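Putative acetyl-CoA acetyltransferase (Thermus thermophilus, PDB 1ULQ) probably catalyses acyl transfer between acyl-CoA and acetyl-CoA as a member of the thiolase family, in lipid metabolism. Local coordinates at residues A4-A9 with A279-I284; E107-I112 with S266-K271; L311-L316 with F380-M385. All coordinates share one frame; numbering follows the deposited sequence.

Contact 1: A4-A9 with A279-I284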
loop_
_atom_site.group_PDB
_atom_site.type_symbol
_atom_site.label_atom_id
_atom_site.label_comp_id
_atom_site.label_asym_id
_atom_site.label_seq_id
_atom_site.Cartn_x
_atom_site.Cartn_y
_atom_site.Cartn_z
ATOM N N ALA C 4 -30.603 -5.529 -36.189
ATOM C CA ALA C 4 -29.282 -5.814 -35.587
ATOM C C ALA C 4 -28.861 -7.294 -35.676
ATOM O O ALA C 4 -29.404 -8.141 -34.965
ATOM C CB ALA C 4 -29.273 -5.364 -34.145
ATOM N N TRP C 5 -27.871 -7.592 -36.522
ATOM C CA TRP C 5 -27.407 -8.972 -36.741
ATOM C C TRP C 5 -26.056 -9.375 -36.188
ATOM O O TRP C 5 -25.053 -8.698 -36.409
ATOM C CB TRP C 5 -27.364 -9.288 -38.238
ATOM C CG TRP C 5 -28.689 -9.417 -38.925
ATOM C CD1 TRP C 5 -29.929 -9.229 -38.385
ATOM C CD2 TRP C 5 -28.894 -9.752 -40.295
ATOM N NE1 TRP C 5 -30.893 -9.426 -39.336
ATOM C CE2 TRP C 5 -30.287 -9.751 -40.519
ATOM C CE3 TRP C 5 -28.033 -10.055 -41.359
ATOM C CZ2 TRP C 5 -30.841 -10.042 -41.760
ATOM C CZ3 TRP C 5 -28.578 -10.341 -42.590
ATOM C CH2 TRP C 5 -29.975 -10.335 -42.782
ATOM N N ILE C 6 -26.035 -10.517 -35.516
ATOM C CA ILE C 6 -24.804 -11.057 -34.952
ATOM C C ILE C 6 -24.140 -11.853 -36.057
ATOM O O ILE C 6 -24.622 -12.915 -36.422
ATOM C CB ILE C 6 -25.099 -11.999 -33.776
ATOM C CG1 ILE C 6 -25.744 -11.210 -32.631
ATOM C CG2 ILE C 6 -23.821 -12.669 -33.319
ATOM C CD1 ILE C 6 -25.975 -12.017 -31.371
ATOM N N VAL C 7 -23.031 -11.344 -36.576
ATOM C CA VAL C 7 -22.338 -11.993 -37.682
ATOM C C VAL C 7 -21.042 -12.722 -37.322
ATOM O O VAL C 7 -20.444 -13.399 -38.162
ATOM C CB VAL C 7 -22.025 -10.961 -38.762
ATOM C CG1 VAL C 7 -21.711 -11.655 -40.062
ATOM C CG2 VAL C 7 -23.206 -10.026 -38.924
ATOM N N GLU C 8 -20.607 -12.594 -36.075
ATOM C CA GLU C 8 -19.379 -13.243 -35.643
ATOM C C GLU C 8 -19.318 -13.232 -34.120
ATOM O O GLU C 8 -19.733 -12.260 -33.496
ATOM C CB GLU C 8 -18.181 -12.479 -36.221
ATOM C CG GLU C 8 -16.940 -13.308 -36.454
ATOM C CD GLU C 8 -17.196 -14.435 -37.416
ATOM O OE1 GLU C 8 -17.737 -14.161 -38.513
ATOM O OE2 GLU C 8 -16.856 -15.587 -37.077
ATOM N N ALA C 9 -18.811 -14.320 -33.534
ATOM C CA ALA C 9 -18.663 -14.447 -32.078
ATOM C C ALA C 9 -17.387 -15.204 -31.764
ATOM O O ALA C 9 -17.170 -16.292 -32.292
ATOM C CB ALA C 9 -19.832 -15.180 -31.489
ATOM N N ALA C 279 -27.175 -15.010 -35.981
ATOM C CA ALA C 279 -28.416 -14.808 -35.259
ATOM C C ALA C 279 -28.794 -13.338 -35.331
ATOM O O ALA C 279 -28.010 -12.494 -35.782
ATOM C CB ALA C 279 -28.251 -15.235 -33.815
ATOM N N ARG C 280 -30.002 -13.052 -34.866
ATOM C CA ARG C 280 -30.567 -11.708 -34.851
ATOM C C ARG C 280 -30.973 -11.363 -33.404
ATOM O O ARG C 280 -31.528 -12.204 -32.688
ATOM C CB ARG C 280 -31.791 -11.692 -35.782
ATOM C CG ARG C 280 -32.764 -10.549 -35.581
ATOM C CD ARG C 280 -34.235 -10.981 -35.724
ATOM N NE ARG C 280 -34.557 -11.542 -37.036
ATOM C CZ ARG C 280 -35.796 -11.774 -37.478
ATOM N NH1 ARG C 280 -36.853 -11.492 -36.719
ATOM N NH2 ARG C 280 -35.984 -12.309 -38.682
ATOM N N VAL C 281 -30.677 -10.146 -32.959
ATOM C CA VAL C 281 -31.059 -9.739 -31.610
ATOM C C VAL C 281 -32.552 -9.373 -31.614
ATOM O O VAL C 281 -32.972 -8.396 -32.241
ATOM C CB VAL C 281 -30.223 -8.536 -31.137
ATOM C CG1 VAL C 281 -30.678 -8.085 -29.773
ATOM C CG2 VAL C 281 -28.773 -8.926 -31.096
ATOM N N ARG C 282 -33.351 -10.178 -30.923
ATOM C CA ARG C 282 -34.784 -9.943 -30.860
ATOM C C ARG C 282 -35.218 -8.961 -29.776
ATOM O O ARG C 282 -35.862 -7.963 -30.083
ATOM C CB ARG C 282 -35.524 -11.266 -30.679
ATOM C CG ARG C 282 -36.086 -11.841 -31.972
ATOM C CD ARG C 282 -37.601 -11.711 -32.002
ATOM N NE ARG C 282 -38.206 -12.642 -32.954
ATOM C CZ ARG C 282 -39.511 -12.872 -33.056
ATOM N NH1 ARG C 282 -40.372 -12.240 -32.264
ATOM N NH2 ARG C 282 -39.953 -13.742 -33.952
ATOM N N ALA C 283 -34.886 -9.231 -28.517
ATOM C CA ALA C 283 -35.283 -8.324 -27.453
ATOM C C ALA C 283 -34.336 -8.356 -26.278
ATOM O O ALA C 283 -33.691 -9.377 -26.017
ATOM C CB ALA C 283 -36.679 -8.657 -26.989
ATOM N N ILE C 284 -34.261 -7.232 -25.567
ATOM C CA ILE C 284 -33.399 -7.115 -24.394
ATOM C C ILE C 284 -34.208 -6.617 -23.197
ATOM O O ILE C 284 -35.164 -5.855 -23.358
ATOM C CB ILE C 284 -32.267 -6.113 -24.627
ATOM C CG1 ILE C 284 -31.644 -6.338 -25.996
ATOM C CG2 ILE C 284 -31.210 -6.288 -23.569
ATOM C CD1 ILE C 284 -30.815 -5.164 -26.462
#

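Contact 2: E107-I112 with S266-K271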
loop_
_atom_site.group_PDB
_atom_site.type_symbol
_atom_site.label_atom_id
_atom_site.label_comp_id
_atom_site.label_asym_id
_atom_site.label_seq_id
_atom_site.Cartn_x
_atom_site.Cartn_y
_atom_site.Cartn_z
ATOM N N GLU C 107 -27.614 4.556 -36.247
ATOM C CA GLU C 107 -26.443 5.407 -36.220
ATOM C C GLU C 107 -25.405 4.748 -37.108
ATOM O O GLU C 107 -25.376 4.986 -38.306
ATOM C CB GLU C 107 -25.928 5.564 -34.789
ATOM C CG GLU C 107 -27.014 5.905 -33.777
ATOM C CD GLU C 107 -26.451 6.314 -32.427
ATOM O OE1 GLU C 107 -25.426 5.715 -32.012
ATOM O OE2 GLU C 107 -27.039 7.224 -31.785
ATOM N N GLY C 108 -24.563 3.907 -36.528
ATOM C CA GLY C 108 -23.549 3.246 -37.321
ATOM C C GLY C 108 -24.125 1.982 -37.913
ATOM O O GLY C 108 -25.307 1.694 -37.704
ATOM N N LYS C 109 -23.303 1.228 -38.640
ATOM C CA LYS C 109 -23.756 -0.011 -39.257
ATOM C C LYS C 109 -22.980 -1.224 -38.765
ATOM O O LYS C 109 -23.388 -2.370 -38.974
ATOM C CB LYS C 109 -23.640 0.094 -40.775
ATOM C CG LYS C 109 -24.511 1.192 -41.355
ATOM C CD LYS C 109 -24.809 0.958 -42.810
ATOM C CE LYS C 109 -26.034 1.734 -43.191
ATOM N NZ LYS C 109 -27.200 1.332 -42.342
ATOM N N VAL C 110 -21.861 -0.966 -38.099
ATOM C CA VAL C 110 -21.013 -2.027 -37.572
ATOM C C VAL C 110 -20.581 -1.721 -36.144
ATOM O O VAL C 110 -19.898 -0.729 -35.900
ATOM C CB VAL C 110 -19.762 -2.180 -38.437
ATOM C CG1 VAL C 110 -18.816 -3.171 -37.807
ATOM C CG2 VAL C 110 -20.161 -2.618 -39.839
ATOM N N TYR C 111 -20.975 -2.575 -35.205
ATOM C CA TYR C 111 -20.619 -2.388 -33.797
ATOM C C TYR C 111 -20.060 -3.660 -33.155
ATOM O O TYR C 111 -20.357 -4.770 -33.597
ATOM C CB TYR C 111 -21.842 -1.952 -32.996
ATOM C CG TYR C 111 -22.234 -0.500 -33.146
ATOM C CD1 TYR C 111 -22.846 -0.019 -34.311
ATOM C CD2 TYR C 111 -22.027 0.394 -32.098
ATOM C CE1 TYR C 111 -23.243 1.326 -34.411
ATOM C CE2 TYR C 111 -22.419 1.730 -32.191
ATOM C CZ TYR C 111 -23.026 2.191 -33.337
ATOM O OH TYR C 111 -23.433 3.508 -33.366
ATOM N N ILE C 112 -19.249 -3.500 -32.113
ATOM C CA ILE C 112 -18.703 -4.653 -31.403
ATOM C C ILE C 112 -19.184 -4.643 -29.956
ATOM O O ILE C 112 -19.120 -3.618 -29.279
ATOM C CB ILE C 112 -17.148 -4.668 -31.368
ATOM C CG1 ILE C 112 -16.569 -4.848 -32.769
ATOM C CG2 ILE C 112 -16.666 -5.814 -30.485
ATOM C CD1 ILE C 112 -15.046 -4.985 -32.777
ATOM N N SER C 266 -25.728 -3.968 -39.113
ATOM C CA SER C 266 -27.099 -3.727 -39.538
ATOM C C SER C 266 -27.422 -4.750 -40.624
ATOM O O SER C 266 -26.527 -5.199 -41.352
ATOM C CB SER C 266 -27.258 -2.305 -40.094
ATOM O OG SER C 266 -26.580 -2.131 -41.331
ATOM N N ASP C 267 -28.694 -5.122 -40.739
ATOM C CA ASP C 267 -29.075 -6.110 -41.735
ATOM C C ASP C 267 -28.764 -5.621 -43.140
ATOM O O ASP C 267 -28.264 -6.384 -43.967
ATOM C CB ASP C 267 -30.553 -6.475 -41.602
ATOM C CG ASP C 267 -31.464 -5.363 -42.019
ATOM O OD1 ASP C 267 -31.134 -4.194 -41.742
ATOM O OD2 ASP C 267 -32.525 -5.661 -42.606
ATOM N N ASP C 268 -29.026 -4.348 -43.416
ATOM C CA ASP C 268 -28.742 -3.852 -44.750
ATOM C C ASP C 268 -27.233 -3.911 -45.039
ATOM O O ASP C 268 -26.833 -4.154 -46.178
ATOM C CB ASP C 268 -29.298 -2.434 -44.937
ATOM C CG ASP C 268 -28.512 -1.394 -44.186
ATOM O OD1 ASP C 268 -28.676 -1.291 -42.951
ATOM O OD2 ASP C 268 -27.721 -0.675 -44.840
ATOM N N TYR C 269 -26.403 -3.722 -44.013
ATOM C CA TYR C 269 -24.950 -3.770 -44.189
ATOM C C TYR C 269 -24.539 -5.186 -44.532
ATOM O O TYR C 269 -23.730 -5.412 -45.439
ATOM C CB TYR C 269 -24.223 -3.364 -42.909
ATOM C CG TYR C 269 -22.708 -3.382 -43.027
ATOM C CD1 TYR C 269 -22.012 -2.235 -43.392
ATOM C CD2 TYR C 269 -21.975 -4.549 -42.787
ATOM C CE1 TYR C 269 -20.632 -2.242 -43.521
ATOM C CE2 TYR C 269 -20.586 -4.568 -42.910
ATOM C CZ TYR C 269 -19.923 -3.404 -43.280
ATOM O OH TYR C 269 -18.549 -3.380 -43.415
ATOM N N ALA C 270 -25.097 -6.136 -43.786
ATOM C CA ALA C 270 -24.814 -7.560 -43.981
ATOM C C ALA C 270 -25.116 -7.982 -45.419
ATOM O O ALA C 270 -24.314 -8.649 -46.070
ATOM C CB ALA C 270 -25.642 -8.385 -43.008
ATOM N N LYS C 271 -26.284 -7.582 -45.904
ATOM C CA LYS C 271 -26.695 -7.900 -47.266
ATOM C C LYS C 271 -25.758 -7.262 -48.298
ATOM O O LYS C 271 -25.453 -7.863 -49.335
ATOM C CB LYS C 271 -28.127 -7.421 -47.500
ATOM C CG LYS C 271 -29.167 -8.229 -46.729
ATOM C CD LYS C 271 -30.504 -7.511 -46.715
ATOM C CE LYS C 271 -31.527 -8.230 -45.860
ATOM N NZ LYS C 271 -32.826 -7.489 -45.852
#

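Contact 3: L311-L316 with F380-M385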
loop_
_atom_site.group_PDB
_atom_site.type_symbol
_atom_site.label_atom_id
_atom_site.label_comp_id
_atom_site.label_asym_id
_atom_site.label_seq_id
_atom_site.Cartn_x
_atom_site.Cartn_y
_atom_site.Cartn_z
ATOM N N LEU C 311 -42.746 -13.746 -27.227
ATOM C CA LEU C 311 -42.542 -15.183 -27.174
ATOM C C LEU C 311 -42.846 -15.748 -25.795
ATOM O O LEU C 311 -43.023 -15.003 -24.835
ATOM C CB LEU C 311 -41.103 -15.517 -27.569
ATOM C CG LEU C 311 -40.673 -15.002 -28.951
ATOM C CD1 LEU C 311 -39.240 -15.419 -29.207
ATOM C CD2 LEU C 311 -41.589 -15.549 -30.041
ATOM N N SER C 312 -42.927 -17.072 -25.718
ATOM C CA SER C 312 -43.199 -17.782 -24.470
ATOM C C SER C 312 -41.932 -18.559 -24.158
ATOM O O SER C 312 -41.168 -18.891 -25.067
ATOM C CB SER C 312 -44.361 -18.770 -24.637
ATOM O OG SER C 312 -45.526 -18.149 -25.153
ATOM N N PHE C 313 -41.707 -18.860 -22.882
ATOM C CA PHE C 313 -40.508 -19.597 -22.488
ATOM C C PHE C 313 -40.402 -20.876 -23.308
ATOM O O PHE C 313 -39.307 -21.294 -23.687
ATOM C CB PHE C 313 -40.556 -19.952 -21.005
ATOM C CG PHE C 313 -39.240 -20.409 -20.459
ATOM C CD1 PHE C 313 -38.235 -19.491 -20.183
ATOM C CD2 PHE C 313 -38.991 -21.758 -20.242
ATOM C CE1 PHE C 313 -37.002 -19.914 -19.699
ATOM C CE2 PHE C 313 -37.758 -22.185 -19.760
ATOM C CZ PHE C 313 -36.765 -21.266 -19.488
ATOM N N SER C 314 -41.560 -21.473 -23.584
ATOM C CA SER C 314 -41.667 -22.712 -24.348
ATOM C C SER C 314 -41.182 -22.621 -25.797
ATOM O O SER C 314 -40.922 -23.653 -26.419
ATOM C CB SER C 314 -43.117 -23.190 -24.337
ATOM O OG SER C 314 -43.941 -22.250 -25.004
ATOM N N ASP C 315 -41.082 -21.406 -26.338
ATOM C CA ASP C 315 -40.605 -21.205 -27.711
ATOM C C ASP C 315 -39.063 -21.254 -27.744
ATOM O O ASP C 315 -38.464 -21.341 -28.809
ATOM C CB ASP C 315 -41.067 -19.842 -28.276
ATOM C CG ASP C 315 -42.589 -19.750 -28.515
ATOM O OD1 ASP C 315 -43.166 -20.581 -29.259
ATOM O OD2 ASP C 315 -43.213 -18.813 -27.974
ATOM N N LEU C 316 -38.424 -21.183 -26.573
ATOM C CA LEU C 316 -36.957 -21.215 -26.480
ATOM C C LEU C 316 -36.413 -22.615 -26.787
ATOM O O LEU C 316 -36.887 -23.615 -26.241
ATOM C CB LEU C 316 -36.497 -20.778 -25.074
ATOM C CG LEU C 316 -36.713 -19.327 -24.623
ATOM C CD1 LEU C 316 -36.099 -19.104 -23.258
ATOM C CD2 LEU C 316 -36.065 -18.390 -25.606
ATOM N N PHE C 380 -34.970 -20.076 -31.455
ATOM C CA PHE C 380 -34.920 -19.065 -30.401
ATOM C C PHE C 380 -34.022 -19.410 -29.229
ATOM O O PHE C 380 -34.144 -20.484 -28.642
ATOM C CB PHE C 380 -36.328 -18.783 -29.891
ATOM C CG PHE C 380 -37.276 -18.362 -30.968
ATOM C CD1 PHE C 380 -38.330 -19.183 -31.344
ATOM C CD2 PHE C 380 -37.113 -17.146 -31.616
ATOM C CE1 PHE C 380 -39.213 -18.798 -32.351
ATOM C CE2 PHE C 380 -37.988 -16.754 -32.622
ATOM C CZ PHE C 380 -39.041 -17.584 -32.990
ATOM N N GLY C 381 -33.133 -18.480 -28.886
ATOM C CA GLY C 381 -32.228 -18.699 -27.780
ATOM C C GLY C 381 -32.266 -17.599 -26.738
ATOM O O GLY C 381 -32.496 -16.445 -27.056
ATOM N N LEU C 382 -32.019 -17.966 -25.489
ATOM C CA LEU C 382 -32.023 -17.015 -24.392
ATOM C C LEU C 382 -30.708 -17.032 -23.602
ATOM O O LEU C 382 -30.221 -18.089 -23.209
ATOM C CB LEU C 382 -33.175 -17.337 -23.447
ATOM C CG LEU C 382 -33.308 -16.419 -22.235
ATOM C CD1 LEU C 382 -33.753 -15.035 -22.707
ATOM C CD2 LEU C 382 -34.305 -17.006 -21.250
ATOM N N ALA C 383 -30.145 -15.849 -23.375
ATOM C CA ALA C 383 -28.910 -15.690 -22.612
ATOM C C ALA C 383 -29.229 -14.755 -21.443
ATOM O O ALA C 383 -29.580 -13.591 -21.649
ATOM C CB ALA C 383 -27.823 -15.077 -23.490
ATOM N N THR C 384 -29.120 -15.253 -20.215
ATOM C CA THR C 384 -29.424 -14.413 -19.060
ATOM C C THR C 384 -28.527 -14.688 -17.843
ATOM O O THR C 384 -28.092 -15.815 -17.632
ATOM C CB THR C 384 -30.905 -14.559 -18.701
ATOM O OG1 THR C 384 -31.244 -13.616 -17.689
ATOM C CG2 THR C 384 -31.208 -15.962 -18.248
ATOM N N MET C 385 -28.242 -13.647 -17.061
ATOM C CA MET C 385 -27.364 -13.756 -15.888
ATOM C C MET C 385 -27.836 -13.024 -14.631
ATOM O O MET C 385 -28.630 -12.088 -14.696
ATOM C CB MET C 385 -25.988 -13.191 -16.205
ATOM C CG MET C 385 -25.314 -13.746 -17.413
ATOM S SD MET C 385 -23.761 -12.859 -17.636
ATOM C CE MET C 385 -24.412 -11.391 -18.262
#

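Contact 1: A4-A9 with A279-I284
W5 and I6 of strand 4-16 pair with R280 and A279 of the antiparallel strand 279-288. Three backbone hydrogen bonds join them. V281 N gives a straight bond to A4 O, 3.1 Å long at 172°. I6 N donates to A279 O at 2.8 Å. The return bond from A279 N to I6 O is weak, at 3.3 Å. I6 and A279 therefore form a hydrogen-bonded pair, and W5 and R280 a non-hydrogen-bonded pair with CA atoms 4.6 Å apart. The short segments run at 144° to each other, and pairing between them stops at I6. On its other side strand 4-16 pairs with strand 256-266, where V7 and E8 both face L263 in a classic beta bulge.

The two strands lie side by side within the large mixed sheet of the thiolase fold. Strand 4-16 belongs to the N-terminal thiolase domain and strand 279-288 to the C-terminal one, so the contact carries the sheet from one domain into the other.

Apolar contacts lie on the face that holds I6 and A279. I6 CG1 meets V281 CG2 at 4.1 Å, the two side chains crossing at about a right angle. V281 CG2 stands anti to its carbonyl carbon, beside the backbone N, which puts it next to I6. A4 CB and V281 CB are 4.5 Å apart, and W104 of helix 91-104 touches both residues.

On the other face W5 CD1 touches R280 CB at 4.0 Å. The indole and guanidinium planes are 10° apart, but the contact is made by CB and not by the guanidinium, whose NH1 forms a salt bridge with E398.

Contact 2: E107-I112 with S266-K271
The backbones of K109 and S266 come together just before strand 110-118, with S266 N donating to K109 O at 2.8 Å and 151°.

The side chain of K109 reaches past S266 to D268. The chain is extended at chi2 and chi3, and a bend at chi4 (-58°) sets NZ beside the carboxylate. The salt bridge is formed by K109 NZ and D268 OD1, 3.1 Å apart, with NZ on the syn lone pair of OD1. A second, weak bond goes from NZ to OD2. S266 OG also donates to D268 OD1, at 2.8 Å, but from above the carboxylate plane. OD1 thus takes two donors, which hold the carboxylate in place and would probably favour its charged form.

V110 lies against Y269, with one methyl over the centre of a ring face. V110 CG2 makes this CH-pi contact, 3.6 Å from the centroid of the Y269 ring and 14° off its normal. K109 CB touches the same ring at Y269 CD1, 3.9 Å away. H273 also meets the Y269 ring.

S266 closes strand 256-266 and is the N-cap of helix 267-273: S266 OG accepts from Y269 N at 3.1 Å. The contact is thus a capped strand-to-helix junction, held against the start of the neighbouring antiparallel strand 110-118 in the N-terminal thiolase domain.

Contact 3: L311-L316 with F380-M385
F380 has the largest share of this contact, its ring meeting L311 and D315. L311 CD1 sits over one face, offset toward the rim, and is 3.6 Å from F380 CD2. L311 CD1 makes a CH-pi contact, 3.9 Å from the centroid of the F380 ring. D315 O lies at the ring edge near its plane, 3.3 Å from F380 CD1. Chi1 (-56°) puts F380 CG beside the backbone N, and the ring it carries reaches both partners. An alanine here would probably leave L311 CD1 without its aromatic partner and open a gap beside D315. F380 O packs on L316 CA. At G381 the backbone carbon C touches L316 CD2 at 4.0 Å. Next comes L382, whose CB and CD2 each lie 3.4 Å from L316 CD1. L382 CD2 also reaches F313 CE1, at 4.3 Å. The F313 ring also meets that of W336, at the end of helix 326-336.

Backbone pairing with the strand is taken up just after the loop, by G317 and L318. The turn keeps its own shape: S312 N donates to D315 OD2 at 2.9 Å, on the anti lone pair of that oxygen. The loop is thus held to strand 380-387 largely by shape and apolar contact, with the carbonyl of D315 at the edge of the F380 ring.

The chain starts in strand 4-16, which takes part in contact 1. It runs through 107-112, and 266-271 closes the loop of contact 2, about 150 residues long. Soon after, 279-284 meets 4-9, so the longer loop of contact 1 encloses contact 2. The two also touch: W5 packs on D267, A270 and K271. Contact 3 follows in series, opened at 311-316 and closed at 380-385. It meets contact 1 where R282 packs on F380 and L311. Contact 1 joins strands of the N- and C-terminal thiolase domains. Contact 2 ties helix 267-273 to the start of strand 110-118, and contact 3 ties the loop before strand 318-321 to strand 380-387, all on one sheet.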